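Local coordinates for effector protein Lem4 (lpg1101) (Legionella pneumophila subsp. pneumophila, PDB 6CGK) that dephosphorylates phosphotyrosine as a membrane-associated, translocated effector, using the magnesium-dependent haloacid dehalogenase (HAD) domain seen here in an inactivated form, at residues K134-V137 against S138-K142; D154-E157 against V158-E161; M163-G166 against L167-T170. The protein carries 1 engineered substitution. All coordinates share one frame; numbering follows the deposited sequence.

Contacts 1 and 3 are turns of two neighbouring helices, 132-140 and 157-169, packed against each other on the parallel sheet of the HAD domain; their centres lie about 9 Å apart. Val136 CG2 sits 3.7 Å from Met163 CB, and Glu140 OE2 reaches 3.4 Å from Leu167 CD2. Contact 2 starts the same helix that contact 3 finishes, and it carries the magnesium site, with Asp155 as a direct ligand. The bridge between contacts 2 and 3 is Met163 CE, 3.2 Å from Asp154 OD2. Contact 1 stands farther off: its centre is about 17 Å from that of contact 2, and Ala135 is about 13 Å from the magnesium by its side chain.

Contact 1. Residues K134-V137 against S138-K142; sequences KAVV and SHEEK
Ser138 N gives its hydrogen to Lys134 O at 2.8 Å, and the same carbonyl has Ser138 OG 3.0 Å away. With OG beside the backbone N (chi1 -67°), the hydroxyl is folded back over the preceding turn. The helical ladder goes on from His139 N to Ala135 O and from Glu140 N to Val136 O, the latter nearly straight at 170°. The last rung, Glu141 N to Val137 O, is longer at 3.1 Å and bent to 137°.

The side chains of Val136 and Glu140 lie alongside each other and point the same way, and so do those of Val137 and Glu141. Glu140 CG rests 4.1 Å from Val136 CG1, while the extended Glu141 brings OE2 to 3.4 Å from Val137 CG1. The buried carboxylate of Glu140 turns to the sheet side, where it meets Arg172, Arg150 and the hydroxyl of Tyr21, and His139 ND1 bonds to Tyr118. Two arginines around one buried glutamate would probably keep it ionised, so this amphipathic turn sets a charged cluster beside the valine packing, whereas Lys134 and Glu141 are exposed.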
loop_
_atom_site.group_PDB
_atom_site.type_symbol
_atom_site.label_atom_id
_atom_site.label_comp_id
_atom_site.label_asym_id
_atom_site.label_seq_id
_atom_site.Cartn_x
_atom_site.Cartn_y
_atom_site.Cartn_z
ATOM N N LYS A 134 1.741 5.652 -14.044
ATOM C CA LYS A 134 2.491 6.889 -13.855
ATOM C C LYS A 134 2.980 7.053 -12.418
ATOM O O LYS A 134 4.043 7.649 -12.200
ATOM C CB LYS A 134 1.637 8.074 -14.253
ATOM C CG LYS A 134 2.327 9.405 -14.164
ATOM C CD LYS A 134 1.514 10.453 -14.916
ATOM C CE LYS A 134 1.408 10.141 -16.405
ATOM N NZ LYS A 134 0.495 11.101 -17.089
ATOM N N ALA A 135 2.212 6.564 -11.437
ATOM C CA ALA A 135 2.634 6.650 -10.030
ATOM C C ALA A 135 3.937 5.891 -9.802
ATOM O O ALA A 135 4.861 6.390 -9.137
ATOM C CB ALA A 135 1.534 6.087 -9.112
ATOM N N VAL A 136 4.026 4.676 -10.344
ATOM C CA VAL A 136 5.250 3.889 -10.200
ATOM C C VAL A 136 6.398 4.538 -10.953
ATOM O O VAL A 136 7.521 4.604 -10.444
ATOM C CB VAL A 136 5.033 2.432 -10.661
ATOM C CG1 VAL A 136 6.404 1.713 -10.780
ATOM C CG2 VAL A 136 4.090 1.690 -9.669
ATOM N N VAL A 137 6.147 5.008 -12.181
ATOM C CA VAL A 137 7.221 5.637 -12.942
ATOM C C VAL A 137 7.748 6.848 -12.191
ATOM O O VAL A 137 8.963 7.020 -12.031
ATOM C CB VAL A 137 6.741 6.009 -14.354
ATOM C CG1 VAL A 137 7.780 6.891 -15.037
ATOM C CG2 VAL A 137 6.468 4.740 -15.162
ATOM N N SER A 138 6.839 7.685 -11.679
ATOM C CA SER A 138 7.256 8.869 -10.932
ATOM C C SER A 138 8.039 8.488 -9.687
ATOM O O SER A 138 9.042 9.136 -9.351
ATOM C CB SER A 138 6.049 9.710 -10.540
ATOM O OG SER A 138 5.440 10.265 -11.704
ATOM N N HIS A 139 7.584 7.458 -8.975
ATOM C CA HIS A 139 8.301 7.071 -7.767
ATOM C C HIS A 139 9.691 6.554 -8.095
ATOM O O HIS A 139 10.667 6.926 -7.428
ATOM C CB HIS A 139 7.545 6.021 -6.970
ATOM C CG HIS A 139 8.070 5.889 -5.579
ATOM N ND1 HIS A 139 7.822 6.839 -4.611
ATOM C CD2 HIS A 139 8.928 5.003 -5.027
ATOM C CE1 HIS A 139 8.464 6.512 -3.505
ATOM N NE2 HIS A 139 9.150 5.407 -3.733
ATOM N N GLU A 140 9.811 5.694 -9.112
ATOM C CA GLU A 140 11.136 5.168 -9.459
ATOM C C GLU A 140 12.088 6.273 -9.884
ATOM O O GLU A 140 13.312 6.144 -9.719
ATOM C CB GLU A 140 11.014 4.115 -10.565
ATOM C CG GLU A 140 10.275 2.844 -10.104
ATOM C CD GLU A 140 11.027 2.088 -8.992
ATOM O OE1 GLU A 140 12.283 2.153 -8.926
ATOM O OE2 GLU A 140 10.355 1.413 -8.187
ATOM N N GLU A 141 11.560 7.367 -10.416
ATOM C CA GLU A 141 12.416 8.440 -10.900
ATOM C C GLU A 141 12.891 9.374 -9.795
ATOM O O GLU A 141 13.746 10.224 -10.062
ATOM C CB GLU A 141 11.689 9.223 -11.994
ATOM C CG GLU A 141 11.628 8.451 -13.291
ATOM C CD GLU A 141 10.841 9.165 -14.380
ATOM O OE1 GLU A 141 10.341 10.276 -14.124
ATOM O OE2 GLU A 141 10.713 8.601 -15.484
ATOM N N LYS A 142 12.390 9.222 -8.571
ATOM C CA LYS A 142 12.924 9.999 -7.457
ATOM C C LYS A 142 14.416 9.697 -7.301
ATOM O O LYS A 142 14.840 8.551 -7.488
ATOM C CB LYS A 142 12.168 9.678 -6.166
ATOM C CG LYS A 142 10.691 10.083 -6.215
ATOM C CD LYS A 142 9.996 9.727 -4.894
ATOM C CE LYS A 142 9.652 10.972 -4.101
ATOM N NZ LYS A 142 9.823 10.718 -2.645
#

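Contact 2. Residues D154-E157 against V158-E161; sequences DDDE and VDGE. With MG (magnesium ion), chain C.
Asp156 O accepts from Gly160 N at 2.8 Å in the first turn of helix 157-169. Asp156 is the N-cap: its OD1 also takes a weak bond from Val158 N, 3.2 Å long and bent to 126°. Placing CG opposite the backbone N (chi1 -168°) swings this carboxylate over the start of the helix. The next rung runs from Glu157 O to Glu161 N.

Asp154 meets the turn from the strand end, its OD2 3.1 Å from Asp159 CB, and the two carboxylate planes stand 74° apart. Asp154 OD1 has another task: it closes an Asx turn by accepting Asp156 N at 2.9 Å, met from above the carboxylate plane, and it also receives a hydrogen from water 1. That water binds the magnesium ion, making Asp154 a second-shell residue here. Asp155 OD1 is a direct ligand at 2.3 Å, while its OD2 accepts from water 2, itself a metal ligand. Asn23 OD1, from a residue engineered in this inactive form, and the backbone carbonyl of Asp25 are the other protein ligands.

Asp159 is buried, and Asp159 OD1 lies 3.6 Å from Asp156 OD2; its salt bridges to Lys132 and Arg95 probably offset the like charges. All this sits where strand 150-154 leaves the parallel sheet for helix 157-169, the position of HAD motif IV, as in other members of the superfamily; Asn180, at the end of strand 176-180, donates from its ND2 to Asp154 O, and Lys132 reaches in from helix 132-140.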
loop_
_atom_site.group_PDB
_atom_site.type_symbol
_atom_site.label_atom_id
_atom_site.label_comp_id
_atom_site.label_asym_id
_atom_site.label_seq_id
_atom_site.Cartn_x
_atom_site.Cartn_y
_atom_site.Cartn_z
ATOM N N ASP A 154 -1.700 -6.493 -6.049
ATOM C CA ASP A 154 -2.933 -5.844 -6.472
ATOM C C ASP A 154 -4.002 -6.907 -6.672
ATOM O O ASP A 154 -3.711 -8.005 -7.151
ATOM C CB ASP A 154 -2.715 -5.045 -7.761
ATOM C CG ASP A 154 -3.690 -3.906 -7.919
ATOM O OD1 ASP A 154 -4.891 -4.094 -7.650
ATOM O OD2 ASP A 154 -3.249 -2.811 -8.325
ATOM N N ASP A 155 -5.239 -6.582 -6.296
ATOM C CA ASP A 155 -6.352 -7.490 -6.553
ATOM C C ASP A 155 -6.953 -7.311 -7.946
ATOM O O ASP A 155 -7.733 -8.164 -8.388
ATOM C CB ASP A 155 -7.448 -7.295 -5.520
ATOM C CG ASP A 155 -8.025 -5.898 -5.561
ATOM O OD1 ASP A 155 -7.221 -4.958 -5.460
ATOM O OD2 ASP A 155 -9.259 -5.741 -5.706
ATOM N N ASP A 156 -6.649 -6.209 -8.621
ATOM C CA ASP A 156 -7.100 -5.968 -9.983
ATOM C C ASP A 156 -5.926 -6.315 -10.898
ATOM O O ASP A 156 -4.890 -5.638 -10.871
ATOM C CB ASP A 156 -7.558 -4.517 -10.143
ATOM C CG ASP A 156 -8.300 -4.271 -11.448
ATOM O OD1 ASP A 156 -7.925 -4.881 -12.467
ATOM O OD2 ASP A 156 -9.258 -3.467 -11.452
ATOM N N GLU A 157 -6.061 -7.403 -11.665
ATOM C CA GLU A 157 -4.928 -7.871 -12.469
ATOM C C GLU A 157 -4.427 -6.773 -13.397
ATOM O O GLU A 157 -3.215 -6.580 -13.554
ATOM C CB GLU A 157 -5.317 -9.109 -13.276
ATOM C CG GLU A 157 -4.144 -9.771 -13.983
ATOM C CD GLU A 157 -4.582 -10.886 -14.914
ATOM O OE1 GLU A 157 -5.806 -11.082 -15.072
ATOM O OE2 GLU A 157 -3.706 -11.564 -15.490
ATOM N N VAL A 158 -5.354 -6.035 -14.004
ATOM C CA VAL A 158 -5.005 -4.931 -14.893
ATOM C C VAL A 158 -4.201 -3.876 -14.147
ATOM O O VAL A 158 -3.120 -3.467 -14.588
ATOM C CB VAL A 158 -6.283 -4.334 -15.503
ATOM C CG1 VAL A 158 -5.970 -3.066 -16.264
ATOM C CG2 VAL A 158 -6.931 -5.356 -16.380
ATOM N N ASP A 159 -4.748 -3.387 -13.034
ATOM C CA ASP A 159 -4.027 -2.444 -12.188
ATOM C C ASP A 159 -2.653 -2.969 -11.841
ATOM O O ASP A 159 -1.671 -2.220 -11.848
ATOM C CB ASP A 159 -4.795 -2.200 -10.888
ATOM C CG ASP A 159 -5.783 -1.088 -11.002
ATOM O OD1 ASP A 159 -6.582 -1.116 -11.965
ATOM O OD2 ASP A 159 -5.746 -0.191 -10.133
ATOM N N GLY A 160 -2.574 -4.253 -11.486
ATOM C CA GLY A 160 -1.300 -4.811 -11.087
ATOM C C GLY A 160 -0.293 -4.746 -12.213
ATOM O O GLY A 160 0.867 -4.378 -12.005
ATOM N N GLU A 161 -0.737 -5.072 -13.430
ATOM C CA GLU A 161 0.135 -4.964 -14.587
ATOM C C GLU A 161 0.482 -3.516 -14.879
ATOM O O GLU A 161 1.579 -3.236 -15.369
ATOM C CB GLU A 161 -0.528 -5.633 -15.784
ATOM C CG GLU A 161 -0.630 -7.122 -15.573
ATOM C CD GLU A 161 -1.317 -7.830 -16.704
ATOM O OE1 GLU A 161 -2.004 -7.157 -17.509
ATOM O OE2 GLU A 161 -1.165 -9.068 -16.782
HETATM MG MG MG C . -7.741 -2.750 -5.281
HETATM O O HOH W 1 -7.103 -2.472 -7.245
HETATM O O HOH W 2 -9.675 -3.025 -5.896
#

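Contact 3. Residues M163-G166 against L167-T170; sequences MCNG and LIHT
Leu167 and Met163 meet in the last turns of helix 157-169, the crossover helix of the beta-alpha-beta unit that joins strand 150-154 to strand 176-180 in the HAD domain's parallel sheet. Leu167 N bonds to Met163 O at 3.2 Å, and Ile168 N follows to Cys164 O at 3.0 Å. His169 N to Asn165 O keeps the same regular pattern.

The side chains of the final turn lean back over the carbonyls of the turn before. Ile168 is a clear case: CG1, set beside its own backbone N (chi1 -52°), comes within 3.1 Å of Cys164 O, with CD1 farther along the same oxygen's flank. Leu167 CB touches Cys164 O at 3.5 Å, while its branched end runs on into the buried side, among Arg150, Ile152 and Val176 of the sheet and Glu140 of helix 132-140. Met163, also buried, packs on Ile152, Asp154 and Val136, so the buried face of the helix packs on both the sheet and helix 132-140. Ile168 and His169 are exposed, and Cys164 touches Phe178 of strand 176-180.

Thr170 is the first residue to leave helical backbone angles. Its N still reaches Gly166 O, though over 3.3 Å and bent to 139°. Its hydroxyl is turned back toward the helix end, between two carbonyls that could each take its proton: Thr170 OG1 stands 3.0 Å from Gly166 O and 3.1 Å from Leu167 O.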
loop_
_atom_site.group_PDB
_atom_site.type_symbol
_atom_site.label_atom_id
_atom_site.label_comp_id
_atom_site.label_asym_id
_atom_site.label_seq_id
_atom_site.Cartn_x
_atom_site.Cartn_y
_atom_site.Cartn_z
ATOM N N MET A 163 1.147 -1.279 -12.596
ATOM C CA MET A 163 2.312 -1.006 -11.752
ATOM C C MET A 163 3.540 -1.765 -12.246
ATOM O O MET A 163 4.641 -1.200 -12.308
ATOM C CB MET A 163 2.001 -1.335 -10.286
ATOM C CG MET A 163 0.958 -0.396 -9.645
ATOM S SD MET A 163 0.781 -0.593 -7.874
ATOM C CE MET A 163 -0.165 -2.107 -7.798
ATOM N N CYS A 164 3.372 -3.035 -12.635
ATOM C CA CYS A 164 4.469 -3.766 -13.275
ATOM C C CYS A 164 4.983 -3.044 -14.518
ATOM O O CYS A 164 6.193 -2.956 -14.739
ATOM C CB CYS A 164 4.026 -5.172 -13.668
ATOM S SG CYS A 164 3.670 -6.272 -12.339
ATOM N N ASN A 165 4.072 -2.572 -15.383
ATOM C CA ASN A 165 4.521 -1.877 -16.588
ATOM C C ASN A 165 5.329 -0.632 -16.250
ATOM O O ASN A 165 6.269 -0.295 -16.960
ATOM C CB ASN A 165 3.327 -1.504 -17.458
ATOM C CG ASN A 165 2.715 -2.699 -18.150
ATOM O OD1 ASN A 165 3.101 -3.846 -17.913
ATOM N ND2 ASN A 165 1.744 -2.436 -19.011
ATOM N N GLY A 166 4.989 0.055 -15.163
ATOM C CA GLY A 166 5.794 1.192 -14.734
ATOM C C GLY A 166 7.223 0.829 -14.362
ATOM O O GLY A 166 8.157 1.564 -14.693
ATOM N N LEU A 167 7.419 -0.286 -13.644
ATOM C CA LEU A 167 8.783 -0.759 -13.384
ATOM C C LEU A 167 9.513 -1.082 -14.674
ATOM O O LEU A 167 10.713 -0.797 -14.813
ATOM C CB LEU A 167 8.787 -2.011 -12.510
ATOM C CG LEU A 167 8.328 -1.903 -11.077
ATOM C CD1 LEU A 167 8.463 -3.283 -10.442
ATOM C CD2 LEU A 167 9.149 -0.870 -10.340
ATOM N N ILE A 168 8.832 -1.746 -15.606
ATOM C CA ILE A 168 9.488 -2.084 -16.867
ATOM C C ILE A 168 9.919 -0.815 -17.584
ATOM O O ILE A 168 11.051 -0.703 -18.070
ATOM C CB ILE A 168 8.564 -2.941 -17.748
ATOM C CG1 ILE A 168 8.035 -4.142 -16.961
ATOM C CG2 ILE A 168 9.303 -3.383 -19.018
ATOM C CD1 ILE A 168 7.209 -5.083 -17.805
ATOM N N HIS A 169 9.014 0.162 -17.669
ATOM C CA HIS A 169 9.328 1.385 -18.400
ATOM C C HIS A 169 10.562 2.076 -17.845
ATOM O O HIS A 169 11.290 2.731 -18.603
ATOM C CB HIS A 169 8.142 2.347 -18.365
ATOM C CG HIS A 169 8.434 3.692 -18.962
ATOM N ND1 HIS A 169 8.478 3.909 -20.322
ATOM C CD2 HIS A 169 8.699 4.888 -18.384
ATOM C CE1 HIS A 169 8.756 5.180 -20.557
ATOM N NE2 HIS A 169 8.886 5.798 -19.396
ATOM N N THR A 170 10.821 1.938 -16.541
ATOM C CA THR A 170 11.947 2.592 -15.891
ATOM C C THR A 170 13.161 1.698 -15.753
ATOM O O THR A 170 14.128 2.102 -15.110
ATOM C CB THR A 170 11.566 3.118 -14.498
ATOM O OG1 THR A 170 10.993 2.072 -13.696
ATOM C CG2 THR A 170 10.633 4.309 -14.626
#